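Local coordinates for protein Rab GDP-dissociation inhibitor (Saccharomyces cerevisiae, PDB 2BCG) that inhibits GDP release from the Rab GTPase SEC4, is essential in the yeast secretory pathway, and extracts GDP-bound YPT7 from vacuolar membranes, at residues I21-L26 / M426-V430; V84-P88 / I311-C315; I87-M92 / Y417-F423; Y346-V350 / Y362-I366; E398-P402 / S414-D418. All blocks are in the same frame, centred on the assembly; numbering follows the deposited sequence. Where two conformers were deposited one is given.

Contact 1 of 5, residues I21-L26 / M426-V430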
# COMPACT_ATOMS: atom_id res chain seq x y z
N ILE A 21 -5.72 2.02 -4.58
CA ILE A 21 -4.39 1.80 -5.15
C ILE A 21 -4.31 1.98 -6.70
O ILE A 21 -3.33 2.52 -7.20
CB ILE A 21 -3.84 0.42 -4.70
CG1 ILE A 21 -2.40 0.20 -5.16
CG2 ILE A 21 -4.76 -0.73 -5.14
CD1 ILE A 21 -1.44 1.26 -4.75
N THR A 22 -5.29 1.50 -7.45
CA THR A 22 -5.22 1.68 -8.91
C THR A 22 -5.08 3.16 -9.25
O THR A 22 -4.20 3.53 -10.05
CB THR A 22 -6.46 1.10 -9.57
OG1 THR A 22 -6.55 -0.28 -9.24
CG2 THR A 22 -6.43 1.30 -11.09
N GLU A 23 -5.89 4.00 -8.61
CA GLU A 23 -5.89 5.45 -8.89
C GLU A 23 -4.60 6.09 -8.40
O GLU A 23 -4.05 6.99 -9.05
CB GLU A 23 -7.07 6.15 -8.22
CG GLU A 23 -8.37 6.02 -8.97
CD GLU A 23 -8.97 4.63 -8.95
OE1 GLU A 23 -9.67 4.27 -9.93
OE2 GLU A 23 -8.83 3.92 -7.92
N CYS A 24 -4.15 5.69 -7.21
CA CYS A 24 -2.92 6.29 -6.68
C CYS A 24 -1.71 5.91 -7.58
O CYS A 24 -0.87 6.76 -7.82
CB CYS A 24 -2.67 5.88 -5.23
SG CYS A 24 -3.89 6.56 -4.10
N ILE A 25 -1.66 4.69 -8.11
CA ILE A 25 -0.55 4.36 -9.02
C ILE A 25 -0.59 5.22 -10.26
O ILE A 25 0.44 5.77 -10.70
CB ILE A 25 -0.53 2.86 -9.41
CG1 ILE A 25 -0.22 2.04 -8.15
CG2 ILE A 25 0.60 2.59 -10.45
CD1 ILE A 25 -0.30 0.50 -8.35
N LEU A 26 -1.79 5.33 -10.83
CA LEU A 26 -1.95 6.15 -12.05
C LEU A 26 -1.58 7.60 -11.76
O LEU A 26 -0.86 8.23 -12.56
CB LEU A 26 -3.35 6.00 -12.61
CG LEU A 26 -3.57 4.62 -13.22
CD1 LEU A 26 -5.05 4.33 -13.25
CD2 LEU A 26 -2.92 4.61 -14.61
N MET A 426 -4.82 -6.15 -10.69
CA MET A 426 -4.89 -4.70 -10.40
C MET A 426 -3.84 -3.99 -11.26
O MET A 426 -4.17 -2.96 -11.88
CB MET A 426 -4.72 -4.43 -8.89
CG MET A 426 -4.76 -2.96 -8.45
SD MET A 426 -3.21 -2.06 -8.80
CE MET A 426 -2.11 -2.89 -7.59
N THR A 427 -2.62 -4.53 -11.37
CA THR A 427 -1.62 -3.88 -12.24
C THR A 427 -1.97 -4.04 -13.73
O THR A 427 -1.66 -3.17 -14.54
CB THR A 427 -0.18 -4.31 -11.95
OG1 THR A 427 -0.11 -5.73 -11.93
CG2 THR A 427 0.25 -3.78 -10.59
N ASP A 428 -2.60 -5.15 -14.09
CA ASP A 428 -3.14 -5.26 -15.46
C ASP A 428 -4.08 -4.08 -15.73
O ASP A 428 -4.05 -3.49 -16.83
CB ASP A 428 -3.87 -6.59 -15.71
CG ASP A 428 -2.92 -7.77 -15.78
OD1 ASP A 428 -3.44 -8.91 -15.74
OD2 ASP A 428 -1.69 -7.57 -15.90
N ASP A 429 -4.94 -3.77 -14.74
CA ASP A 429 -5.91 -2.68 -14.88
C ASP A 429 -5.17 -1.34 -14.99
O ASP A 429 -5.46 -0.52 -15.87
CB ASP A 429 -6.88 -2.66 -13.70
CG ASP A 429 -8.14 -1.85 -13.97
OD1 ASP A 429 -8.52 -1.69 -15.17
OD2 ASP A 429 -8.76 -1.40 -12.98
N VAL A 430 -4.20 -1.09 -14.11
CA VAL A 430 -3.37 0.12 -14.24
C VAL A 430 -2.79 0.27 -15.66
O VAL A 430 -2.88 1.32 -16.27
CB VAL A 430 -2.22 0.09 -13.23
CG1 VAL A 430 -1.13 1.15 -13.53
CG2 VAL A 430 -2.79 0.27 -11.80
O HOH W 1 -8.57 -1.87 -10.29

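Contact 2 of 5, residues V84-P88 / I311-C315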
# COMPACT_ATOMS: atom_id res chain seq x y z
N VAL A 84 -6.22 -3.17 9.42
CA VAL A 84 -6.87 -4.35 8.91
C VAL A 84 -7.35 -4.15 7.48
O VAL A 84 -8.20 -3.28 7.23
CB VAL A 84 -8.07 -4.72 9.80
CG1 VAL A 84 -8.77 -5.98 9.27
CG2 VAL A 84 -7.65 -4.82 11.26
N ASP A 85 -6.80 -4.93 6.55
CA ASP A 85 -7.20 -4.86 5.14
C ASP A 85 -8.70 -5.14 5.02
O ASP A 85 -9.24 -6.11 5.59
CB ASP A 85 -6.46 -5.92 4.32
CG ASP A 85 -4.97 -5.73 4.31
OD1 ASP A 85 -4.47 -4.60 4.51
OD2 ASP A 85 -4.28 -6.75 4.08
N LEU A 86 -9.38 -4.31 4.23
CA LEU A 86 -10.76 -4.62 3.89
C LEU A 86 -10.84 -5.66 2.76
O LEU A 86 -11.82 -6.41 2.67
CB LEU A 86 -11.46 -3.33 3.46
CG LEU A 86 -11.60 -2.23 4.55
CD1 LEU A 86 -12.19 -0.97 3.97
CD2 LEU A 86 -12.52 -2.69 5.65
N ILE A 87 -9.81 -5.67 1.91
CA ILE A 87 -9.75 -6.57 0.76
C ILE A 87 -8.39 -7.29 0.71
O ILE A 87 -7.36 -6.63 0.52
CB ILE A 87 -10.01 -5.83 -0.58
CG1 ILE A 87 -11.40 -5.19 -0.54
CG2 ILE A 87 -9.82 -6.82 -1.77
CD1 ILE A 87 -11.78 -4.46 -1.83
N PRO A 88 -8.37 -8.62 0.91
CA PRO A 88 -7.08 -9.27 1.03
C PRO A 88 -6.34 -9.40 -0.31
O PRO A 88 -6.92 -9.81 -1.32
CB PRO A 88 -7.45 -10.64 1.62
CG PRO A 88 -8.83 -10.90 1.08
CD PRO A 88 -9.50 -9.57 1.03
N ILE A 311 -17.81 -12.55 -0.95
CA ILE A 311 -17.96 -12.43 0.51
C ILE A 311 -16.55 -12.39 1.10
O ILE A 311 -15.67 -13.18 0.66
CB ILE A 311 -18.81 -13.56 1.14
CG1 ILE A 311 -18.94 -13.36 2.65
CG2 ILE A 311 -18.29 -14.93 0.76
CD1 ILE A 311 -20.05 -14.19 3.30
N ARG A 312 -16.35 -11.46 2.04
CA ARG A 312 -15.07 -11.33 2.72
C ARG A 312 -15.32 -11.31 4.22
O ARG A 312 -16.09 -10.47 4.74
CB ARG A 312 -14.32 -10.07 2.28
CG ARG A 312 -13.97 -10.11 0.77
CD ARG A 312 -13.36 -8.85 0.25
NE ARG A 312 -12.86 -8.99 -1.12
CZ ARG A 312 -13.24 -8.24 -2.17
NH1 ARG A 312 -14.10 -7.25 -2.03
NH2 ARG A 312 -12.67 -8.44 -3.36
N ALA A 313 -14.75 -12.31 4.89
CA ALA A 313 -14.98 -12.49 6.32
C ALA A 313 -13.64 -12.24 6.98
O ALA A 313 -12.72 -13.03 6.84
CB ALA A 313 -15.44 -13.92 6.64
N ILE A 314 -13.56 -11.15 7.73
CA ILE A 314 -12.36 -10.78 8.45
C ILE A 314 -12.46 -11.38 9.85
O ILE A 314 -13.36 -11.03 10.63
CB ILE A 314 -12.22 -9.24 8.51
CG1 ILE A 314 -12.17 -8.62 7.10
CG2 ILE A 314 -11.04 -8.82 9.41
CD1 ILE A 314 -12.40 -7.11 7.14
N CYS A 315 -11.58 -12.34 10.13
CA CYS A 315 -11.61 -13.04 11.41
C CYS A 315 -10.42 -12.66 12.26
O CYS A 315 -9.30 -12.57 11.73
CB CYS A 315 -11.55 -14.54 11.19
SG CYS A 315 -12.95 -15.11 10.17

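Contact 3 of 5, residues I87-M92 / Y417-F423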
# COMPACT_ATOMS: atom_id res chain seq x y z
N ILE A 87 -9.81 -5.67 1.91
CA ILE A 87 -9.75 -6.57 0.76
C ILE A 87 -8.39 -7.29 0.71
O ILE A 87 -7.36 -6.63 0.52
CB ILE A 87 -10.01 -5.83 -0.58
CG1 ILE A 87 -11.40 -5.19 -0.54
CG2 ILE A 87 -9.82 -6.82 -1.77
CD1 ILE A 87 -11.78 -4.46 -1.83
N PRO A 88 -8.37 -8.62 0.91
CA PRO A 88 -7.08 -9.27 1.03
C PRO A 88 -6.34 -9.40 -0.31
O PRO A 88 -6.92 -9.81 -1.32
CB PRO A 88 -7.45 -10.64 1.62
CG PRO A 88 -8.83 -10.90 1.08
CD PRO A 88 -9.50 -9.57 1.03
N LYS A 89 -5.07 -9.06 -0.31
CA LYS A 89 -4.22 -9.30 -1.50
C LYS A 89 -2.80 -9.49 -1.02
O LYS A 89 -2.37 -8.77 -0.07
CB LYS A 89 -4.19 -8.09 -2.46
CG LYS A 89 -5.52 -7.65 -2.97
CD LYS A 89 -5.96 -8.55 -4.13
CE LYS A 89 -7.33 -8.17 -4.60
NZ LYS A 89 -7.71 -9.05 -5.75
N PHE A 90 -2.09 -10.44 -1.65
CA PHE A 90 -0.64 -10.51 -1.59
C PHE A 90 0.03 -9.93 -2.84
O PHE A 90 -0.63 -9.71 -3.87
CB PHE A 90 -0.21 -11.95 -1.39
CG PHE A 90 -0.62 -12.52 -0.04
CD1 PHE A 90 -1.40 -13.69 0.05
CD2 PHE A 90 -0.23 -11.90 1.14
CE1 PHE A 90 -1.75 -14.22 1.31
CE2 PHE A 90 -0.61 -12.42 2.39
CZ PHE A 90 -1.36 -13.59 2.47
N LEU A 91 1.34 -9.70 -2.79
CA LEU A 91 2.10 -9.31 -4.00
C LEU A 91 2.91 -10.52 -4.52
O LEU A 91 3.67 -11.10 -3.76
CB LEU A 91 3.11 -8.20 -3.67
CG LEU A 91 2.55 -6.77 -3.50
CD1 LEU A 91 1.86 -6.63 -2.13
CD2 LEU A 91 3.64 -5.72 -3.67
N MET A 92 2.76 -10.88 -5.79
CA MET A 92 3.72 -11.83 -6.37
C MET A 92 5.12 -11.20 -6.36
O MET A 92 5.32 -10.07 -6.85
CB MET A 92 3.35 -12.19 -7.82
CG MET A 92 2.17 -13.11 -7.94
SD MET A 92 2.65 -14.80 -7.50
CE MET A 92 1.99 -15.78 -8.83
N TYR A 417 -11.91 -4.13 -6.98
CA TYR A 417 -10.87 -5.14 -6.66
C TYR A 417 -11.50 -6.52 -6.56
O TYR A 417 -12.53 -6.69 -5.90
CB TYR A 417 -10.15 -4.76 -5.36
CG TYR A 417 -9.51 -3.39 -5.51
CD1 TYR A 417 -8.38 -3.24 -6.33
CD2 TYR A 417 -10.06 -2.25 -4.92
CE1 TYR A 417 -7.82 -2.00 -6.57
CE2 TYR A 417 -9.48 -0.98 -5.12
CZ TYR A 417 -8.35 -0.87 -5.95
OH TYR A 417 -7.78 0.36 -6.21
N ASP A 418 -10.89 -7.46 -7.27
CA ASP A 418 -11.55 -8.74 -7.54
C ASP A 418 -11.21 -9.80 -6.48
O ASP A 418 -10.58 -9.49 -5.46
CB ASP A 418 -11.24 -9.20 -8.98
CG ASP A 418 -9.78 -9.57 -9.22
OD1 ASP A 418 -9.34 -9.60 -10.41
OD2 ASP A 418 -9.07 -9.88 -8.24
N ALA A 419 -11.66 -11.03 -6.71
CA ALA A 419 -11.50 -12.11 -5.73
C ALA A 419 -10.14 -12.79 -5.78
O ALA A 419 -9.85 -13.67 -4.96
CB ALA A 419 -12.58 -13.15 -5.96
N SER A 420 -9.29 -12.41 -6.73
CA SER A 420 -7.98 -13.06 -6.87
C SER A 420 -7.16 -12.74 -5.63
O SER A 420 -7.39 -11.72 -4.95
CB SER A 420 -7.25 -12.66 -8.15
OG SER A 420 -6.81 -11.33 -8.08
N SER A 421 -6.19 -13.61 -5.36
CA SER A 421 -5.49 -13.55 -4.06
C SER A 421 -4.28 -12.62 -4.07
O SER A 421 -3.65 -12.41 -3.03
CB SER A 421 -5.06 -14.98 -3.69
OG SER A 421 -4.05 -15.46 -4.55
N HIS A 422 -3.96 -12.06 -5.23
CA HIS A 422 -2.82 -11.16 -5.34
C HIS A 422 -3.12 -10.03 -6.33
O HIS A 422 -4.19 -9.99 -6.91
CB HIS A 422 -1.56 -11.94 -5.73
CG HIS A 422 -1.70 -12.69 -7.01
ND1 HIS A 422 -1.48 -12.11 -8.24
CD2 HIS A 422 -2.05 -13.98 -7.26
CE1 HIS A 422 -1.67 -13.01 -9.19
NE2 HIS A 422 -2.01 -14.15 -8.62
N PHE A 423 -2.17 -9.09 -6.48
CA PHE A 423 -2.45 -7.82 -7.16
C PHE A 423 -2.18 -7.81 -8.68
O PHE A 423 -2.30 -6.76 -9.34
CB PHE A 423 -1.69 -6.65 -6.45
CG PHE A 423 -2.51 -5.85 -5.43
CD1 PHE A 423 -3.82 -5.45 -5.71
CD2 PHE A 423 -1.95 -5.44 -4.21
CE1 PHE A 423 -4.57 -4.69 -4.80
CE2 PHE A 423 -2.69 -4.67 -3.31
CZ PHE A 423 -3.99 -4.29 -3.62
O HOH W 2 -8.78 -11.15 -2.58
O HOH W 3 -5.86 -8.22 -8.00
O HOH W 4 -8.09 -6.44 -7.91

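Contact 4 of 5, residues Y346-V350 / Y362-I366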
# COMPACT_ATOMS: atom_id res chain seq x y z
N TYR A 346 -10.30 -18.70 -0.75
CA TYR A 346 -8.97 -18.30 -0.27
C TYR A 346 -9.03 -17.90 1.19
O TYR A 346 -10.03 -17.38 1.69
CB TYR A 346 -8.41 -17.10 -1.06
CG TYR A 346 -8.08 -17.42 -2.51
CD1 TYR A 346 -8.71 -16.72 -3.53
CD2 TYR A 346 -7.10 -18.38 -2.86
CE1 TYR A 346 -8.44 -16.99 -4.87
CE2 TYR A 346 -6.80 -18.64 -4.20
CZ TYR A 346 -7.46 -17.94 -5.19
OH TYR A 346 -7.17 -18.15 -6.51
N VAL A 347 -7.91 -18.10 1.87
CA VAL A 347 -7.71 -17.46 3.16
C VAL A 347 -6.36 -16.75 3.10
O VAL A 347 -5.37 -17.29 2.58
CB VAL A 347 -7.76 -18.45 4.35
CG1 VAL A 347 -7.93 -17.67 5.67
CG2 VAL A 347 -8.93 -19.46 4.20
N ALA A 348 -6.32 -15.54 3.64
CA ALA A 348 -5.11 -14.74 3.72
C ALA A 348 -4.89 -14.47 5.18
O ALA A 348 -5.75 -13.89 5.86
CB ALA A 348 -5.25 -13.41 2.97
N ILE A 349 -3.76 -14.92 5.69
CA ILE A 349 -3.46 -14.79 7.11
C ILE A 349 -2.19 -13.97 7.30
O ILE A 349 -1.17 -14.23 6.66
CB ILE A 349 -3.29 -16.19 7.74
CG1 ILE A 349 -4.63 -16.94 7.71
CG2 ILE A 349 -2.74 -16.14 9.17
CD1 ILE A 349 -4.57 -18.29 7.01
N VAL A 350 -2.29 -12.95 8.17
CA VAL A 350 -1.16 -12.10 8.54
C VAL A 350 -1.30 -11.87 10.05
O VAL A 350 -2.36 -12.19 10.64
CB VAL A 350 -1.13 -10.78 7.70
CG1 VAL A 350 -0.69 -11.05 6.25
CG2 VAL A 350 -2.52 -10.07 7.77
N TYR A 362 -4.01 -12.80 15.22
CA TYR A 362 -3.86 -13.10 13.79
C TYR A 362 -5.09 -12.58 13.12
O TYR A 362 -6.18 -12.62 13.71
CB TYR A 362 -3.70 -14.62 13.55
CG TYR A 362 -2.38 -15.17 14.07
CD1 TYR A 362 -2.14 -15.27 15.46
CD2 TYR A 362 -1.38 -15.59 13.19
CE1 TYR A 362 -0.92 -15.75 15.93
CE2 TYR A 362 -0.17 -16.09 13.67
CZ TYR A 362 0.04 -16.16 15.04
OH TYR A 362 1.21 -16.66 15.53
N LEU A 363 -4.91 -12.12 11.89
CA LEU A 363 -6.02 -11.76 11.04
C LEU A 363 -6.12 -12.84 9.96
O LEU A 363 -5.14 -13.19 9.32
CB LEU A 363 -5.78 -10.41 10.35
CG LEU A 363 -5.75 -9.17 11.28
CD1 LEU A 363 -5.30 -7.94 10.53
CD2 LEU A 363 -7.14 -8.96 11.86
N ALA A 364 -7.31 -13.37 9.77
CA ALA A 364 -7.53 -14.39 8.74
C ALA A 364 -8.70 -13.91 7.94
O ALA A 364 -9.83 -13.82 8.47
CB ALA A 364 -7.83 -15.73 9.38
N ILE A 365 -8.44 -13.53 6.70
CA ILE A 365 -9.50 -13.02 5.87
C ILE A 365 -9.86 -14.06 4.82
O ILE A 365 -9.03 -14.48 4.02
CB ILE A 365 -9.11 -11.71 5.19
CG1 ILE A 365 -8.64 -10.68 6.24
CG2 ILE A 365 -10.32 -11.20 4.41
CD1 ILE A 365 -8.33 -9.29 5.64
N ILE A 366 -11.10 -14.53 4.88
CA ILE A 366 -11.57 -15.60 4.02
C ILE A 366 -12.38 -14.94 2.90
O ILE A 366 -13.18 -14.03 3.17
CB ILE A 366 -12.50 -16.57 4.78
CG1 ILE A 366 -11.76 -17.26 5.96
CG2 ILE A 366 -13.08 -17.61 3.84
CD1 ILE A 366 -12.74 -17.85 6.97
O HOH W 5 -9.14 -14.20 1.19

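Contact 5 of 5, residues E398-P402 / S414-D418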
# COMPACT_ATOMS: atom_id res chain seq x y z
N GLU A 398 -20.23 -6.30 -4.36
CA GLU A 398 -20.53 -6.59 -5.76
C GLU A 398 -19.39 -6.03 -6.59
O GLU A 398 -18.93 -4.94 -6.32
CB GLU A 398 -21.87 -5.96 -6.17
CG GLU A 398 -22.32 -6.47 -7.53
CD GLU A 398 -23.78 -6.19 -7.85
OE1 GLU A 398 -24.25 -6.67 -8.91
OE2 GLU A 398 -24.45 -5.48 -7.08
N LEU A 399 -18.91 -6.81 -7.56
CA LEU A 399 -17.82 -6.37 -8.43
C LEU A 399 -18.33 -5.59 -9.64
O LEU A 399 -19.24 -6.05 -10.35
CB LEU A 399 -16.99 -7.55 -8.91
CG LEU A 399 -16.42 -8.43 -7.80
CD1 LEU A 399 -15.58 -9.48 -8.51
CD2 LEU A 399 -15.59 -7.58 -6.82
N PHE A 400 -17.72 -4.43 -9.87
CA PHE A 400 -18.08 -3.55 -11.01
C PHE A 400 -16.94 -3.38 -12.01
O PHE A 400 -15.75 -3.53 -11.68
CB PHE A 400 -18.56 -2.18 -10.49
CG PHE A 400 -19.77 -2.29 -9.62
CD1 PHE A 400 -19.65 -2.24 -8.23
CD2 PHE A 400 -21.03 -2.48 -10.20
CE1 PHE A 400 -20.78 -2.37 -7.42
CE2 PHE A 400 -22.16 -2.62 -9.39
CZ PHE A 400 -22.03 -2.58 -7.99
N GLU A 401 -17.32 -3.11 -13.27
CA GLU A 401 -16.33 -2.78 -14.29
C GLU A 401 -16.91 -1.67 -15.14
O GLU A 401 -18.12 -1.47 -15.12
CB GLU A 401 -15.99 -4.01 -15.16
CG GLU A 401 -17.22 -4.60 -15.87
CD GLU A 401 -16.89 -5.80 -16.73
OE1 GLU A 401 -17.82 -6.57 -17.04
OE2 GLU A 401 -15.72 -5.98 -17.11
N PRO A 402 -16.06 -0.90 -15.81
CA PRO A 402 -16.61 0.16 -16.67
C PRO A 402 -17.37 -0.43 -17.86
O PRO A 402 -16.98 -1.46 -18.40
CB PRO A 402 -15.38 0.90 -17.18
CG PRO A 402 -14.20 0.08 -16.85
CD PRO A 402 -14.58 -0.94 -15.83
N SER A 414 -11.63 2.56 -13.22
CA SER A 414 -11.01 1.31 -12.81
C SER A 414 -12.04 0.22 -12.52
O SER A 414 -13.24 0.51 -12.30
CB SER A 414 -10.14 1.56 -11.54
OG SER A 414 -10.96 2.11 -10.51
N ARG A 415 -11.57 -1.02 -12.43
CA ARG A 415 -12.38 -2.15 -12.02
C ARG A 415 -12.39 -2.31 -10.48
O ARG A 415 -11.40 -2.04 -9.80
CB ARG A 415 -11.83 -3.43 -12.65
CG ARG A 415 -11.78 -3.45 -14.21
CD ARG A 415 -11.04 -4.70 -14.69
NE ARG A 415 -11.88 -5.85 -14.39
CZ ARG A 415 -12.86 -6.31 -15.17
NH1 ARG A 415 -13.09 -5.75 -16.36
NH2 ARG A 415 -13.59 -7.35 -14.76
N SER A 416 -13.52 -2.75 -9.93
CA SER A 416 -13.53 -3.09 -8.49
C SER A 416 -12.47 -4.14 -8.19
O SER A 416 -12.13 -4.96 -9.06
CB SER A 416 -14.88 -3.65 -8.04
OG SER A 416 -15.94 -2.79 -8.33
N TYR A 417 -11.91 -4.13 -6.98
CA TYR A 417 -10.87 -5.14 -6.66
C TYR A 417 -11.50 -6.52 -6.56
O TYR A 417 -12.53 -6.69 -5.90
CB TYR A 417 -10.15 -4.76 -5.36
CG TYR A 417 -9.51 -3.39 -5.51
CD1 TYR A 417 -8.38 -3.24 -6.33
CD2 TYR A 417 -10.06 -2.25 -4.92
CE1 TYR A 417 -7.82 -2.00 -6.57
CE2 TYR A 417 -9.48 -0.98 -5.12
CZ TYR A 417 -8.35 -0.87 -5.95
OH TYR A 417 -7.78 0.36 -6.21
N ASP A 418 -10.89 -7.46 -7.27
CA ASP A 418 -11.55 -8.74 -7.54
C ASP A 418 -11.21 -9.80 -6.48
O ASP A 418 -10.58 -9.49 -5.46
CB ASP A 418 -11.24 -9.20 -8.98
CG ASP A 418 -9.78 -9.57 -9.22
OD1 ASP A 418 -9.34 -9.60 -10.41
OD2 ASP A 418 -9.07 -9.88 -8.24
O HOH W 6 -14.16 -5.86 -10.81
O HOH W 7 -15.22 -8.98 -16.20

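Contact 1 of 5, residues I21-L26 / M426-V430
Met426 reaches helix 21-26 with a bent side chain and touches three of its residues. CB leads toward that helix, and with CG anti to the backbone N (chi1 180°) the chain heads straight across the gap. CG passes Thr22 OG1 at 3.3 Å and also meets Ile21 CG2. Kinks at chi2 and chi3 then turn the thioether aside: SD comes to Ile25 CD1 at 3.9 Å, the two side chains meeting tip to tip, and CE ends against Ile25 CD1 and Ile21 CG1. An alanine here would remove CG, SD and CE together and is likely to leave a gap between Ile21 and Ile25, with the Ile25 tip without its mate. One turn later Val430 uses both branches. CG1 packs against Ile25 CG2 at 3.8 Å and reaches Leu26 CD2, while CG2 lies against Thr22 CG2, also at 3.8 Å. No direct hydrogen bond joins the two segments. A water spans them instead, accepting from Thr22 OG1 at 2.8 Å and donating to Asp429 OD2 at 2.7 Å; the same carboxylate oxygen accepts from the backbone N of Arg415, so this buried oxygen has a second donor besides the water. The short segment axes pass 9.7 Å apart at a crossing angle of -44°. Helix 21-32 directly follows strand 14-17 of the parallel sheet, consistent with a Rossmann-like topology. Here helix 424-438 packs on it, while Leu97 of helix 96-104 touches Ile25 and Met426, and Phe248 of helix 243-254 touches Ile21 and Ile25.

Contact 2 of 5, residues V84-P88 / I311-C315
The connection leaving strand 84-85 lies across strand 303-317 of the large mixed sheet, and Arg312 and Ile314, two residues apart on one face of that strand, receive it. No hydrogen bond joins the two segments; the contact is made by apolar packing and by a guanidinium group with Ile87 over one face. Ile314 meets the strand end of 84-88: its CG2 touches Val84 CG1 at 3.6 Å, and its CD1 lies 3.7 Å from Asp85 O. Arg312 takes the turn that follows. With its chain extended from CG to NE, it carries the guanidinium past Pro88 to Ile87. Its CD lies 4.0 Å from Pro88 CD and also comes near Leu86 O. Ile87 spreads over one face of the guanidinium: CG2, set anti to the backbone N while CG1 takes chi1 -60°, stands 3.5 Å above the plane and touches NH2, and CD1 reaches NH1 at 3.6 Å. The polar end of Arg312 is held elsewhere, NH2 donating to Tyr417 O and more weakly to Asp418 O. The carboxylate of Asp85 leads away from this interface to Tyr236, Ser52 and the backbone N of Leu241. Around them, Leu58 of helix 55-62 packs on both Val84 and Ile314, and Leu363 and Ile365 of the adjoining strand touch Val84 and Pro88. The chemistry is thus divided: Ile87 shields one face of the cation while NH2 bonds to carbonyl oxygens, which would probably fix the turn of the group, whereas Asp85 O is buried against Ile314 without any hydrogen-bonding partner.

Contact 3 of 5, residues I87-M92 / Y417-F423
Lys89 NZ is surrounded by oxygens of the 417-423 loop. It donates to Ser420 O at 2.8 Å and to Asp418 O at 2.9 Å, standing above both carbonyl planes, and makes a salt bridge with Asp418 OD2 at 3.0 Å. A water that NZ donates to passes the contact on to His422 O. Asp418 OD2 also accepts Ser420 OG on its syn lone pair and, from above the carboxylate plane, Ser420 N, which closes an Asx turn; OD1 goes to Ser425 OG. Another water links Pro88 O and Ser420 O. The lone backbone bridge, Phe90 with His422, rests on a nearly straight bond from Phe90 N to Ser421 O (174°) and a weak one from Phe423 N to Phe90 O. It ties the approach to strand 91-92 to the loop whose Phe423 is the N-cap residue of helix 424-438. Lys89 CG lies over the face of the Phe423 ring, 3.8 Å from its centroid, and the bend at chi2 (-81°) there turns the rest of the chain toward the oxygens. A methionine in its place would probably leave Asp418 OD2 without its ion pair and both carbonyls without this donor. Met92 CG covers one face of the His422 imidazole, 4.0 Å from its centroid.

Contact 4 of 5, residues Y346-V350 / Y362-I366
Four backbone hydrogen bonds pair strand 346-350 with strand 362-366 as the antiparallel arms of a beta hairpin. Ala348 and Ile365 form one hydrogen-bonded pair: Ala348 N donates to Ile365 O at 2.9 Å, and Ile365 N returns the bond to Ala348 O at 2.8 Å. Val350 and Leu363 form the next, in which Val350 N donates to Leu363 O in the carbonyl plane and Leu363 N approaches Val350 O nearly along the C=O axis at 2.8 Å. CA-H...O contacts fill the ladder between these bonds, among them Ile349 CA to Leu363 O at 3.2 Å. Water enters at one end, donating to Ile365 O at 2.8 Å and weakly to Tyr346 O. The apolar contacts fall on two faces. On the one bearing Val347, Ile349, Ala364 and Ile366, Val347 and Ile366 lie side by side, CG1 to CG1 at 3.9 Å. The small Ala364 CB sits between neighbours on the opposing strand, touching Ile349 CG1 at 3.8 Å and, more loosely, Val347 CG1. On the opposite face, with Ala348 and Ile365, Val350 CG2 meets Leu363 CB at 4.2 Å. Both arms lie inside the mixed sheet: strand 330-334 pairs with the outer side of 345-351, through Val347 and Ile349, and strand 303-317 with that of 362-369, through Tyr362 and Ala364. Helix 380-383 packs on Ile366, while Pro88 covers Ile365 on the other face.

Contact 5 of 5, residues E398-P402 / S414-D418
Leu399 opens the contact, its CD2 methyl reaching Tyr417 O at 3.3 Å, while CD1 lies near Asp418. At Phe400 the backbone takes over, and Ser416 grips it twice. Phe400 N donates to Ser416 OG at 2.9 Å, and Ser416 N donates to Phe400 O at the same length. OG is turned to the strand by a chi1 of -55° and sits at the edge of the Phe400 ring, near its plane. The side-chain hydroxyl thus does what a backbone carbonyl would do in a regular beta ladder. A water adds a further link by donating to both Phe400 O and Ser416 O. Glu401 and Arg415 then lie side by side in a salt bridge, OE2 to NH1 at 2.7 Å. OE2 is met on its anti side, and the carboxylate and guanidinium planes stand 84° apart, so the pair is not a flat two-pronged one. Glu401 CB covers one face of the guanidinium, and a water in plane at the guanidinium edge joins Arg415 NH2 to Glu401 OE2. Pro402 finishes the run, crossing at about a right angle with CD 4.1 Å from Arg415 CG. Strand 391-402 is an edge strand of the mixed sheet within this chain, bonded through Leu399 and Glu401 to strand 303-317; the loop along its other side leaves parallel-sheet strand 411-413 and leads to helix 424-438, with Ser414 and Tyr417 touching helix 21-32.

From the N terminus, helix 21-32 opens contact 1, which closes some 400 residues later on helix 424-438; every other contact nests within that loop. Contacts 2 and 3 start from one run, sharing Ile87 and Pro88, but contact 2 closes early on strand 303-317 and contact 3 only at 417-423. Contacts 4 and 5 follow contact 2 in series, contact 4 lying wholly inside contact 3, whereas contact 5 ends on the loop residues Tyr417 and Asp418 that contact 3 also uses. Tyr417, whose OH bonds to Thr22 N, joins contacts 1, 2, 3 and 5 through the loop that runs from the parallel-sheet strand 411-413 to helix 424-438.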